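Local coordinates for protein endoglucanase EG-II (Hypocrea jecorina, PDB 3QR3) that hydrolyses internal beta-1,4-glucosidic bonds of cellulose, as an endoglucanase whose TIM-barrel catalytic domain belongs to glycoside hydrolase family 5, at residues A[48-51]-A[52-56]; A[265-268]-A[269-272]; A[271-274]-A[275-279]; A[318-321]-A[322-326]. All coordinates share one frame; numbering follows the deposited sequence.

Contact 1 of 4, residues A[48-51]-A[52-56]; sequences MQHF and VNEDG
The last turns of helix 44-55, an outer helix of the TIM barrel between strands 5-11 and 59-64, bring His50 against Glu54 and Asp55. The CB-CG bond of His50 is anti to the backbone N (chi1 153°). This carries the ring along the helix toward its C-terminal end. There Glu54 comes to the ring edge, with OE2 3.5 Å from His50 CE1. The carboxylate of Glu54 stands nearly perpendicular to the imidazole, at 87°. Asp55 OD2 approaches obliquely, 3.3 Å from His50 NE2, but the angle is too poor for a hydrogen bond. The NE2 partner is Asp317, and Trp315 stacks on the ring. His50 ND1 is buried and has no partner in the model. With an alanine here, Asp317 would probably lose its hydrogen-bond mate and a gap would open beside Trp315.

The helix runs on regular bonds, such as Val52 N to Met48 O at 2.9 Å. It slackens at Asp55 N to Phe51 O, a weak bond of 3.1 Å. Gly56 then leaves the helix with positive phi. Met48 and Phe51 face the barrel strands, where both touch Phe60. Asp55 OD2 also lies at the edge of the Phe51 ring, near its plane, 3.5 Å from CD1.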
ATOM      1  N   MET A  48       2.137  14.251  -6.088  1.00 16.30           N
ATOM      2  CA  MET A  48       1.336  13.368  -6.943  1.00 20.88           C
ATOM      3  C   MET A  48       1.120  13.965  -8.338  1.00 19.75           C
ATOM      4  O   MET A  48       1.186  13.258  -9.341  1.00 19.08           O
ATOM      5  CB  MET A  48      -0.008  13.040  -6.288  1.00 18.48           C
ATOM      6  CG  MET A  48       0.102  12.094  -5.088  1.00 19.77           C
ATOM      7  SD  MET A  48      -1.501  11.494  -4.514  1.00 24.02           S
ATOM      8  CE  MET A  48      -2.178  12.984  -3.787  1.00 20.29           C
ATOM      9  N   GLN A  49       0.872  15.269  -8.399  1.00 21.39           N
ATOM     10  CA  GLN A  49       0.624  15.916  -9.686  1.00 20.62           C
ATOM     11  C   GLN A  49       1.858  15.803 -10.587  1.00 20.23           C
ATOM     12  O   GLN A  49       1.747  15.506 -11.775  1.00 21.61           O
ATOM     13  CB  GLN A  49       0.220  17.378  -9.489  1.00 23.34           C
ATOM     14  CG  GLN A  49      -0.128  18.102 -10.778  1.00 28.13           C
ATOM     15  CD  GLN A  49      -0.351  19.588 -10.569  1.00 39.18           C
ATOM     16  OE1 GLN A  49      -1.188  20.198 -11.232  1.00 45.69           O
ATOM     17  NE2 GLN A  49       0.404  20.179  -9.644  1.00 47.98           N
ATOM     18  N   HIS A  50       3.030  16.032 -10.009  1.00 18.91           N
ATOM     19  CA  HIS A  50       4.292  15.815 -10.709  1.00 23.01           C
ATOM     20  C   HIS A  50       4.444  14.363 -11.178  1.00 18.50           C
ATOM     21  O   HIS A  50       4.792  14.106 -12.330  1.00 21.34           O
ATOM     22  CB  HIS A  50       5.466  16.206  -9.807  1.00 18.64           C
ATOM     23  CG  HIS A  50       6.738  15.484 -10.116  1.00 19.95           C
ATOM     24  ND1 HIS A  50       7.483  15.735 -11.252  1.00 23.88           N
ATOM     25  CD2 HIS A  50       7.406  14.523  -9.434  1.00 21.02           C
ATOM     26  CE1 HIS A  50       8.553  14.959 -11.255  1.00 22.47           C
ATOM     27  NE2 HIS A  50       8.528  14.211 -10.164  1.00 25.70           N
ATOM     28  N   PHE A  51       4.204  13.418 -10.278  1.00 19.77           N
ATOM     29  CA  PHE A  51       4.330  12.003 -10.607  1.00 18.24           C
ATOM     30  C   PHE A  51       3.423  11.610 -11.768  1.00 18.25           C
ATOM     31  O   PHE A  51       3.823  10.841 -12.638  1.00 19.31           O
ATOM     32  CB  PHE A  51       4.030  11.136  -9.379  1.00 19.57           C
ATOM     33  CG  PHE A  51       5.162  11.078  -8.389  1.00 20.39           C
ATOM     34  CD1 PHE A  51       6.455  10.826  -8.817  1.00 19.36           C
ATOM     35  CD2 PHE A  51       4.930  11.260  -7.032  1.00 20.70           C
ATOM     36  CE1 PHE A  51       7.500  10.761  -7.910  1.00 20.41           C
ATOM     37  CE2 PHE A  51       5.968  11.192  -6.121  1.00 17.03           C
ATOM     38  CZ  PHE A  51       7.254  10.948  -6.559  1.00 19.50           C
ATOM     39  N   VAL A  52       2.207  12.148 -11.784  1.00 17.43           N
ATOM     40  CA  VAL A  52       1.246  11.802 -12.825  1.00 19.49           C
ATOM     41  C   VAL A  52       1.606  12.496 -14.139  1.00 25.80           C
ATOM     42  O   VAL A  52       1.607  11.870 -15.202  1.00 24.43           O
ATOM     43  CB  VAL A  52      -0.207  12.169 -12.421  1.00 21.61           C
ATOM     44  CG1 VAL A  52      -1.161  12.020 -13.620  1.00 25.83           C
ATOM     45  CG2 VAL A  52      -0.674  11.301 -11.254  1.00 20.09           C
ATOM     46  N   ASN A  53       1.923  13.783 -14.064  1.00 22.65           N
ATOM     47  CA  ASN A  53       2.144  14.585 -15.268  1.00 22.74           C
ATOM     48  C   ASN A  53       3.486  14.335 -15.942  1.00 28.90           C
ATOM     49  O   ASN A  53       3.574  14.321 -17.169  1.00 24.65           O
ATOM     50  CB  ASN A  53       2.000  16.075 -14.958  1.00 20.67           C
ATOM     51  CG  ASN A  53       0.572  16.471 -14.721  1.00 24.92           C
ATOM     52  OD1 ASN A  53      -0.341  15.699 -14.998  1.00 28.11           O
ATOM     53  ND2 ASN A  53       0.363  17.677 -14.208  1.00 30.86           N
ATOM     54  N   GLU A  54       4.523  14.132 -15.135  1.00 21.04           N
ATOM     55  CA  GLU A  54       5.877  14.010 -15.654  1.00 20.73           C
ATOM     56  C   GLU A  54       6.390  12.561 -15.686  1.00 29.16           C
ATOM     57  O   GLU A  54       7.196  12.201 -16.544  1.00 25.18           O
ATOM     58  CB  GLU A  54       6.808  14.886 -14.820  1.00 27.86           C
ATOM     59  CG  GLU A  54       8.231  14.969 -15.328  1.00 50.30           C
ATOM     60  CD  GLU A  54       8.993  16.109 -14.678  1.00 65.66           C
ATOM     61  OE1 GLU A  54       8.450  17.237 -14.653  1.00 64.74           O
ATOM     62  OE2 GLU A  54      10.125  15.879 -14.191  1.00 65.09           O
ATOM     63  N   ASP A  55       5.899  11.724 -14.775  1.00 19.51           N
ATOM     64  CA  ASP A  55       6.461  10.387 -14.583  1.00 18.04           C
ATOM     65  C   ASP A  55       5.513   9.255 -14.947  1.00 19.98           C
ATOM     66  O   ASP A  55       5.790   8.093 -14.651  1.00 19.85           O
ATOM     67  CB  ASP A  55       6.923  10.220 -13.130  1.00 20.81           C
ATOM     68  CG  ASP A  55       8.147  11.037 -12.824  1.00 29.69           C
ATOM     69  OD1 ASP A  55       8.794  11.492 -13.791  1.00 24.08           O
ATOM     70  OD2 ASP A  55       8.463  11.223 -11.628  1.00 25.93           O
ATOM     71  N   GLY A  56       4.393   9.595 -15.574  1.00 18.94           N
ATOM     72  CA  GLY A  56       3.484   8.599 -16.111  1.00 21.86           C
ATOM     73  C   GLY A  56       2.900   7.646 -15.082  1.00 23.10           C
ATOM     74  O   GLY A  56       2.513   6.521 -15.411  1.00 19.97           O
TER

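Contact 2 of 4, residues A[265-268]-A[269-272]; sequences NVQS and CIQD
Val266 and Cys269 meet at the start of helix 267-281, where Val266 holds the N-cap position. Val266 CG2 packs on Cys269 SG at 3.9 Å. The Val266 carbonyl closes the first turn. Its O accepts a straight bond from Ile270 N at 3.0 Å, in the carbonyl plane, and a weak one from Cys269 N. Ile270 CG1 lies 3.5 Å from the same Val266 O, so this oxygen has a hydrocarbon cover beside its donors.

On the outer face, a water accepts from Gln267 NE2 at 3.1 Å. Its second arm, to Gln271 NE2, is weak and doubtful, because that side chain has a second position. The Gln267 chain bends at chi2 (60°), which turns its amide forward along the helix, toward Gln271 and this water. NE2 of Gln267 also passes 4.2 Å from Ile270 CG2, the two side chains crossing at about a right angle. The helix bonds continue with Asp272 N to Ser268 O at 3.0 Å.

The second shell lies in the loop at Glu232 and Cys233. Ser268 OG is hydrogen-bonded to Glu232 OE1 and to Cys233 N. The Cys269-Cys233 disulfide ties the same loop to the helix. Asn265, just ahead of the helix, bonds Thr305 O through ND2. This first turn belongs to the beta-alpha-beta unit of strand 256-261, helix 267-281 and strand 287-296, and Ile270 touches Ser323 of helix 319-325.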
ATOM      1  N   ASN A 265      19.139   5.360  -3.322  1.00 20.88           N
ATOM      2  CA  ASN A 265      19.389   6.036  -4.585  1.00 19.32           C
ATOM      3  C   ASN A 265      20.857   5.854  -4.967  1.00 24.27           C
ATOM      4  O   ASN A 265      21.630   6.804  -4.973  1.00 24.41           O
ATOM      5  CB  ASN A 265      19.015   7.509  -4.477  1.00 24.85           C
ATOM      6  CG  ASN A 265      17.528   7.706  -4.304  1.00 25.60           C
ATOM      7  OD1 ASN A 265      16.752   7.462  -5.230  1.00 22.72           O
ATOM      8  ND2 ASN A 265      17.114   8.123  -3.107  1.00 19.24           N
ATOM      9  N   VAL A 266      21.223   4.608  -5.251  1.00 23.85           N
ATOM     10  CA  VAL A 266      22.601   4.209  -5.500  1.00 23.92           C
ATOM     11  C   VAL A 266      22.643   3.196  -6.650  1.00 27.02           C
ATOM     12  O   VAL A 266      21.623   2.577  -6.984  1.00 21.18           O
ATOM     13  CB  VAL A 266      23.227   3.564  -4.246  1.00 22.07           C
ATOM     14  CG1 VAL A 266      23.330   4.577  -3.120  1.00 28.68           C
ATOM     15  CG2 VAL A 266      22.403   2.352  -3.804  1.00 24.22           C
ATOM     16  N   GLN A 267      23.824   3.019  -7.238  1.00 23.56           N
ATOM     17  CA  GLN A 267      23.979   2.187  -8.435  1.00 19.87           C
ATOM     18  C   GLN A 267      23.464   0.756  -8.279  1.00 19.45           C
ATOM     19  O   GLN A 267      22.811   0.231  -9.185  1.00 24.16           O
ATOM     20  CB  GLN A 267      25.443   2.159  -8.885  1.00 22.68           C
ATOM     21  CG  GLN A 267      25.646   1.512 -10.248  1.00 33.84           C
ATOM     22  CD  GLN A 267      24.891   2.234 -11.356  1.00 33.03           C
ATOM     23  OE1 GLN A 267      24.870   3.464 -11.406  1.00 35.94           O
ATOM     24  NE2 GLN A 267      24.270   1.470 -12.249  1.00 29.79           N
ATOM     25  N   SER A 268      23.761   0.114  -7.150  1.00 21.17           N
ATOM     26  CA  SER A 268      23.306  -1.266  -6.930  1.00 22.73           C
ATOM     27  C   SER A 268      21.790  -1.412  -7.073  1.00 20.21           C
ATOM     28  O   SER A 268      21.302  -2.403  -7.623  1.00 21.73           O
ATOM     29  CB  SER A 268      23.758  -1.792  -5.563  1.00 24.86           C
ATOM     30  OG  SER A 268      23.161  -1.067  -4.500  1.00 24.84           O
ATOM     31  N   CYS A 269      21.048  -0.423  -6.575  1.00 21.45           N
ATOM     32  CA  CYS A 269      19.586  -0.460  -6.647  1.00 20.18           C
ATOM     33  C   CYS A 269      19.072  -0.031  -8.014  1.00 23.09           C
ATOM     34  O   CYS A 269      18.061  -0.549  -8.495  1.00 25.82           O
ATOM     35  CB  CYS A 269      18.965   0.408  -5.558  1.00 21.43           C
ATOM     36  SG  CYS A 269      19.410  -0.134  -3.899  1.00 31.48           S
ATOM     37  N   ILE A 270      19.756   0.923  -8.637  1.00 22.55           N
ATOM     38  CA  ILE A 270      19.410   1.314  -9.999  1.00 21.44           C
ATOM     39  C   ILE A 270      19.472   0.092 -10.902  1.00 26.14           C
ATOM     40  O   ILE A 270      18.629  -0.085 -11.776  1.00 30.93           O
ATOM     41  CB  ILE A 270      20.314   2.446 -10.522  1.00 24.90           C
ATOM     42  CG1 ILE A 270      19.914   3.769  -9.855  1.00 21.32           C
ATOM     43  CG2 ILE A 270      20.217   2.540 -12.045  1.00 23.74           C
ATOM     44  CD1 ILE A 270      20.851   4.932 -10.134  1.00 26.91           C
ATOM     45  N   GLN A 271      20.452  -0.776 -10.669  1.00 26.85           N
ATOM     46  CA  GLN A 271      20.539  -2.006 -11.447  0.60 23.65           C
ATOM     47  C   GLN A 271      19.482  -3.027 -11.028  1.00 27.81           C
ATOM     48  O   GLN A 271      18.714  -3.496 -11.867  1.00 22.48           O
ATOM     49  CB  GLN A 271      21.939  -2.629 -11.389  0.60 25.97           C
ATOM     50  CG  GLN A 271      22.007  -3.987 -12.097  0.60 31.40           C
ATOM     51  CD  GLN A 271      23.424  -4.512 -12.271  0.60 35.84           C
ATOM     52  OE1 GLN A 271      23.632  -5.706 -12.497  0.60 37.54           O
ATOM     53  NE2 GLN A 271      24.401  -3.623 -12.167  0.60 33.33           N
ATOM     54  N   ASP A 272      19.427  -3.359  -9.738  1.00 24.97           N
ATOM     55  CA  ASP A 272      18.518  -4.396  -9.247  1.00 19.48           C
ATOM     56  C   ASP A 272      17.039  -4.031  -9.347  1.00 18.05           C
ATOM     57  O   ASP A 272      16.206  -4.873  -9.685  1.00 21.46           O
ATOM     58  CB  ASP A 272      18.865  -4.797  -7.810  1.00 23.76           C
ATOM     59  CG  ASP A 272      20.183  -5.551  -7.714  1.00 29.54           C
ATOM     60  OD1 ASP A 272      20.780  -5.851  -8.771  1.00 27.37           O
ATOM     61  OD2 ASP A 272      20.624  -5.846  -6.580  1.00 29.53           O
TER
HETATM   62  O   HOH W   1      25.590  -1.326 -11.961  1.00 43.17           O

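Contact 3 of 4, residues A[271-274]-A[275-279]; sequences QDMC and QQIQY
This is a contact between successive turns in the middle of helix 267-281, on the outer layer of the TIM barrel, and Gln271 with Gln275 and Met273 with Ile277 carry it. The Gln275 side chain starts anti to its carbonyl carbon (chi1 -69°), which lays CG 3.3 Å from the backbone Gln271 O. In one of the two positions of Gln271, the two glutamines lie side by side and point the same way. Their amide planes are then 71° apart, and Gln275 NE2 is 3.7 Å from Gln271 CG. Gln275 OE1 takes a hydrogen bond from Asn236 ND2, and that bond fixes the turn of the amide. A leucine in its place would probably leave Asn236 ND2 without this acceptor and lose the link from helix to loop.

On the inner face, Met273 bends at chi2 and chi3. SD comes obliquely across Ile277, 3.9 Å from CG1. Ile277 CG1 also sits close over the backbone, 3.0 Å from Met273 O, an oxygen that already accepts from Ile277 N at 2.9 Å. The other rungs are regular too: Gln275 N to Gln271 O is 3.1 Å, and Gln278 N to Cys274 O is 2.9 Å.

Around the helix, the disulfide of Cys274 and Cys324 fastens it to helix 319-325, where Met273 touches Leu320. Met273 also touches Thr261 and Gln276 touches Leu258, both on strand 256-261. Tyr279 packs against helix 238-251 through Ile238, Phe242 and Ala246.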
ATOM      1  N   GLN A 271      20.452  -0.776 -10.669  1.00 26.85           N
ATOM      2  CA  GLN A 271      20.539  -2.006 -11.447  0.60 23.65           C
ATOM      3  C   GLN A 271      19.482  -3.027 -11.028  1.00 27.81           C
ATOM      4  O   GLN A 271      18.714  -3.496 -11.867  1.00 22.48           O
ATOM      5  CB  GLN A 271      21.939  -2.629 -11.389  0.60 25.97           C
ATOM      6  CG  GLN A 271      22.007  -3.987 -12.097  0.60 31.40           C
ATOM      7  CD  GLN A 271      23.424  -4.512 -12.271  0.60 35.84           C
ATOM      8  OE1 GLN A 271      23.632  -5.706 -12.497  0.60 37.54           O
ATOM      9  NE2 GLN A 271      24.401  -3.623 -12.167  0.60 33.33           N
ATOM     10  N   ASP A 272      19.427  -3.359  -9.738  1.00 24.97           N
ATOM     11  CA  ASP A 272      18.518  -4.396  -9.247  1.00 19.48           C
ATOM     12  C   ASP A 272      17.039  -4.031  -9.347  1.00 18.05           C
ATOM     13  O   ASP A 272      16.206  -4.873  -9.685  1.00 21.46           O
ATOM     14  CB  ASP A 272      18.865  -4.797  -7.810  1.00 23.76           C
ATOM     15  CG  ASP A 272      20.183  -5.551  -7.714  1.00 29.54           C
ATOM     16  OD1 ASP A 272      20.780  -5.851  -8.771  1.00 27.37           O
ATOM     17  OD2 ASP A 272      20.624  -5.846  -6.580  1.00 29.53           O
ATOM     18  N   MET A 273      16.704  -2.785  -9.048  1.00 19.65           N
ATOM     19  CA  MET A 273      15.313  -2.369  -9.125  1.00 20.79           C
ATOM     20  C   MET A 273      14.829  -2.381 -10.562  1.00 22.47           C
ATOM     21  O   MET A 273      13.679  -2.721 -10.834  1.00 21.82           O
ATOM     22  CB  MET A 273      15.103  -0.984  -8.523  1.00 19.59           C
ATOM     23  CG  MET A 273      13.668  -0.488  -8.650  1.00 23.94           C
ATOM     24  SD  MET A 273      12.499  -1.523  -7.731  1.00 24.77           S
ATOM     25  CE  MET A 273      12.886  -1.083  -6.036  1.00 19.79           C
ATOM     26  N   CYS A 274      15.702  -2.003 -11.490  1.00 18.48           N
ATOM     27  CA  CYS A 274      15.287  -1.964 -12.877  1.00 20.65           C
ATOM     28  C   CYS A 274      15.075  -3.384 -13.406  1.00 21.19           C
ATOM     29  O   CYS A 274      14.150  -3.621 -14.163  1.00 18.32           O
ATOM     30  CB  CYS A 274      16.256  -1.144 -13.737  1.00 25.02           C
ATOM     31  SG  CYS A 274      16.067   0.667 -13.475  1.00 39.84           S
ATOM     32  N   GLN A 275      15.917  -4.323 -12.982  1.00 18.40           N
ATOM     33  CA  GLN A 275      15.713  -5.733 -13.310  1.00 21.30           C
ATOM     34  C   GLN A 275      14.396  -6.236 -12.732  1.00 20.24           C
ATOM     35  O   GLN A 275      13.651  -6.938 -13.401  1.00 19.73           O
ATOM     36  CB  GLN A 275      16.879  -6.587 -12.800  1.00 17.67           C
ATOM     37  CG  GLN A 275      18.169  -6.315 -13.559  1.00 27.46           C
ATOM     38  CD  GLN A 275      19.373  -7.010 -12.966  1.00 31.36           C
ATOM     39  OE1 GLN A 275      19.307  -7.593 -11.883  1.00 27.47           O
ATOM     40  NE2 GLN A 275      20.494  -6.941 -13.672  1.00 32.46           N
ATOM     41  N   GLN A 276      14.108  -5.860 -11.489  1.00 17.54           N
ATOM     42  CA  GLN A 276      12.884  -6.298 -10.842  1.00 20.75           C
ATOM     43  C   GLN A 276      11.666  -5.791 -11.604  1.00 17.18           C
ATOM     44  O   GLN A 276      10.756  -6.557 -11.929  1.00 14.79           O
ATOM     45  CB  GLN A 276      12.823  -5.808  -9.389  1.00 16.55           C
ATOM     46  CG  GLN A 276      11.630  -6.402  -8.626  1.00 17.88           C
ATOM     47  CD  GLN A 276      11.474  -5.814  -7.240  1.00 18.49           C
ATOM     48  OE1 GLN A 276      10.968  -4.702  -7.074  1.00 24.01           O
ATOM     49  NE2 GLN A 276      11.902  -6.557  -6.236  1.00 14.97           N
ATOM     50  N   ILE A 277      11.659  -4.492 -11.877  1.00 16.52           N
ATOM     51  CA  ILE A 277      10.555  -3.844 -12.570  1.00 16.73           C
ATOM     52  C   ILE A 277      10.378  -4.419 -13.970  1.00 21.79           C
ATOM     53  O   ILE A 277       9.254  -4.605 -14.439  1.00 18.08           O
ATOM     54  CB  ILE A 277      10.796  -2.326 -12.683  1.00 25.61           C
ATOM     55  CG1 ILE A 277      10.891  -1.709 -11.289  1.00 24.34           C
ATOM     56  CG2 ILE A 277       9.677  -1.658 -13.475  1.00 23.03           C
ATOM     57  CD1 ILE A 277       9.684  -1.979 -10.428  1.00 22.64           C
ATOM     58  N   GLN A 278      11.490  -4.699 -14.639  1.00 20.63           N
ATOM     59  CA  GLN A 278      11.407  -5.238 -15.984  1.00 23.96           C
ATOM     60  C   GLN A 278      10.687  -6.587 -15.957  1.00 19.92           C
ATOM     61  O   GLN A 278       9.852  -6.868 -16.816  1.00 20.90           O
ATOM     62  CB  GLN A 278      12.788  -5.387 -16.621  1.00 24.46           C
ATOM     63  CG  GLN A 278      12.707  -5.980 -18.025  1.00 29.91           C
ATOM     64  CD  GLN A 278      14.063  -6.356 -18.593  1.00 39.26           C
ATOM     65  OE1 GLN A 278      14.259  -6.342 -19.807  1.00 46.22           O
ATOM     66  NE2 GLN A 278      15.006  -6.698 -17.717  1.00 41.01           N
ATOM     67  N   TYR A 279      11.005  -7.408 -14.959  1.00 21.47           N
ATOM     68  CA  TYR A 279      10.377  -8.718 -14.855  1.00 19.98           C
ATOM     69  C   TYR A 279       8.881  -8.599 -14.575  1.00 21.14           C
ATOM     70  O   TYR A 279       8.081  -9.375 -15.100  1.00 19.12           O
ATOM     71  CB  TYR A 279      11.068  -9.610 -13.814  1.00 18.51           C
ATOM     72  CG  TYR A 279      10.517 -11.030 -13.836  1.00 21.44           C
ATOM     73  CD1 TYR A 279      10.958 -11.954 -14.781  1.00 23.46           C
ATOM     74  CD2 TYR A 279       9.539 -11.435 -12.930  1.00 19.36           C
ATOM     75  CE1 TYR A 279      10.445 -13.248 -14.820  1.00 24.32           C
ATOM     76  CE2 TYR A 279       9.019 -12.730 -12.957  1.00 25.87           C
ATOM     77  CZ  TYR A 279       9.479 -13.628 -13.909  1.00 24.88           C
ATOM     78  OH  TYR A 279       8.971 -14.901 -13.942  1.00 23.86           O
TER

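Contact 4 of 4, residues A[318-321]-A[322-326]; sequences TSLV and SSCLA
Ser323 turns its OG beside its own backbone N (chi1 -52°), and this brings the hydroxyl back to Ser319 O one turn earlier. OG donates to that oxygen at 2.8 Å. Ser323 N donates to it as well, from the opposite face of the carbonyl plane, so two bonds grip Ser319 O.

Val321 sets CG1 anti to the backbone N (chi1 167°) and puts CG2 toward Leu325. CG2 meets Leu325 CD1 at 4.1 Å, the side chains crossing at about a right angle. In one of the two positions of Cys324, its SG is reached by Leu320 CD1.

Helix 319-325 ends in a wider, pi-type turn. Ala326 N bonds Val321 O at 2.8 Å, five residues back, and Leu325 N reaches Leu320 O only weakly, at 3.4 Å. Val321 O also takes weak bonds from Leu325 N and Cys324 N. At the other end Thr318 is the N-cap residue, and its OG1 is hydrogen-bonded to Asn265 OD1.

The short helix lies between two outer helices of the barrel. Leu320 packs on Cys269 of helix 267-281, and Val321 touches Phe51 and Asp55 of helix 44-55.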
ATOM      1  N   THR A 318      14.336  11.698  -7.409  1.00 20.25           N
ATOM      2  CA  THR A 318      15.526  11.010  -6.926  1.00 21.89           C
ATOM      3  C   THR A 318      16.031  10.112  -8.052  1.00 20.54           C
ATOM      4  O   THR A 318      15.323   9.881  -9.026  1.00 19.45           O
ATOM      5  CB  THR A 318      15.247  10.187  -5.638  1.00 19.60           C
ATOM      6  OG1 THR A 318      14.513   8.996  -5.961  1.00 19.89           O
ATOM      7  CG2 THR A 318      14.464  11.021  -4.637  1.00 17.78           C
ATOM      8  N   SER A 319      17.252   9.611  -7.935  1.00 17.49           N
ATOM      9  CA  SER A 319      17.816   8.823  -9.018  1.00 22.28           C
ATOM     10  C   SER A 319      17.091   7.480  -9.230  1.00 19.26           C
ATOM     11  O   SER A 319      16.926   7.027 -10.369  1.00 21.04           O
ATOM     12  CB  SER A 319      19.327   8.626  -8.829  1.00 24.05           C
ATOM     13  OG  SER A 319      19.616   7.989  -7.601  1.00 29.27           O
ATOM     14  N   LEU A 320      16.632   6.852  -8.153  1.00 19.27           N
ATOM     15  CA  LEU A 320      15.949   5.566  -8.304  1.00 19.24           C
ATOM     16  C   LEU A 320      14.595   5.745  -8.987  1.00 21.21           C
ATOM     17  O   LEU A 320      14.220   4.961  -9.860  1.00 23.55           O
ATOM     18  CB  LEU A 320      15.787   4.848  -6.957  1.00 21.13           C
ATOM     19  CG  LEU A 320      15.281   3.403  -7.084  1.00 23.59           C
ATOM     20  CD1 LEU A 320      16.352   2.513  -7.679  1.00 23.12           C
ATOM     21  CD2 LEU A 320      14.852   2.849  -5.744  1.00 20.43           C
ATOM     22  N   VAL A 321      13.853   6.775  -8.597  1.00 23.07           N
ATOM     23  CA  VAL A 321      12.572   7.050  -9.245  1.00 21.60           C
ATOM     24  C   VAL A 321      12.792   7.365 -10.730  1.00 22.26           C
ATOM     25  O   VAL A 321      12.195   6.733 -11.613  1.00 20.08           O
ATOM     26  CB  VAL A 321      11.831   8.211  -8.575  1.00 21.34           C
ATOM     27  CG1 VAL A 321      10.677   8.693  -9.453  1.00 17.56           C
ATOM     28  CG2 VAL A 321      11.325   7.798  -7.179  1.00 17.55           C
ATOM     29  N   SER A 322      13.669   8.333 -10.990  1.00 20.94           N
ATOM     30  CA  SER A 322      13.946   8.786 -12.344  1.00 24.25           C
ATOM     31  C   SER A 322      14.432   7.645 -13.232  1.00 24.68           C
ATOM     32  O   SER A 322      13.961   7.487 -14.360  1.00 28.41           O
ATOM     33  CB  SER A 322      14.981   9.914 -12.324  1.00 26.53           C
ATOM     34  OG  SER A 322      15.382  10.241 -13.635  1.00 37.82           O
ATOM     35  N   SER A 323      15.364   6.846 -12.715  1.00 24.44           N
ATOM     36  CA  SER A 323      15.972   5.772 -13.499  1.00 22.10           C
ATOM     37  C   SER A 323      15.119   4.499 -13.602  1.00 31.21           C
ATOM     38  O   SER A 323      15.235   3.780 -14.582  1.00 24.01           O
ATOM     39  CB  SER A 323      17.342   5.383 -12.922  1.00 22.30           C
ATOM     40  OG  SER A 323      18.196   6.509 -12.758  1.00 30.92           O
ATOM     41  N   CYS A 324      14.269   4.211 -12.613  1.00 22.95           N
ATOM     42  CA  CYS A 324      13.631   2.893 -12.543  0.80 21.71           C
ATOM     43  C   CYS A 324      12.110   2.870 -12.423  1.00 26.76           C
ATOM     44  O   CYS A 324      11.450   2.035 -13.041  1.00 31.70           O
ATOM     45  CB  CYS A 324      14.242   2.072 -11.402  1.00 26.87           C
ATOM     46  SG  CYS A 324      15.975   1.665 -11.658  1.00 37.78           S
ATOM     47  N   LEU A 325      11.548   3.756 -11.614  1.00 20.61           N
ATOM     48  CA  LEU A 325      10.112   3.705 -11.368  1.00 22.25           C
ATOM     49  C   LEU A 325       9.306   4.495 -12.383  1.00 23.04           C
ATOM     50  O   LEU A 325       8.221   4.068 -12.787  1.00 21.75           O
ATOM     51  CB  LEU A 325       9.792   4.186  -9.953  1.00 22.37           C
ATOM     52  CG  LEU A 325      10.541   3.412  -8.874  1.00 29.53           C
ATOM     53  CD1 LEU A 325      10.127   3.891  -7.495  1.00 29.90           C
ATOM     54  CD2 LEU A 325      10.283   1.919  -9.025  1.00 25.67           C
ATOM     55  N   ALA A 326       9.842   5.645 -12.784  1.00 23.69           N
ATOM     56  CA  ALA A 326       9.137   6.575 -13.653  1.00 23.70           C
ATOM     57  C   ALA A 326       8.859   5.958 -15.015  1.00 27.36           C
ATOM     58  O   ALA A 326       9.607   5.111 -15.486  1.00 23.74           O
ATOM     59  CB  ALA A 326       9.940   7.862 -13.814  1.00 19.61           C
TER

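Overall arrangement
Contact 4 joins the others. Its centre is about 12 Å from that of contact 1, 10 Å from contact 2 and 11 Å from contact 3. Contacts 2 and 3 are consecutive turns of one helix, share Gln271 and Asp272, and have centres about 9 Å apart. Contact 1 touches neither; its nearest atoms are about 10 Å from contact 2 and 11 Å from contact 3. Asp55 CG meets Ala326 CB at 3.8 Å. Asn265 OD1 is 3.0 Å from Leu320 N, a probable hydrogen bond. The Cys274 SG to Cys324 SG bond is 2.1 Å. A magnesium ion lies about 4 Å from the Gln49 side chain of contact 1.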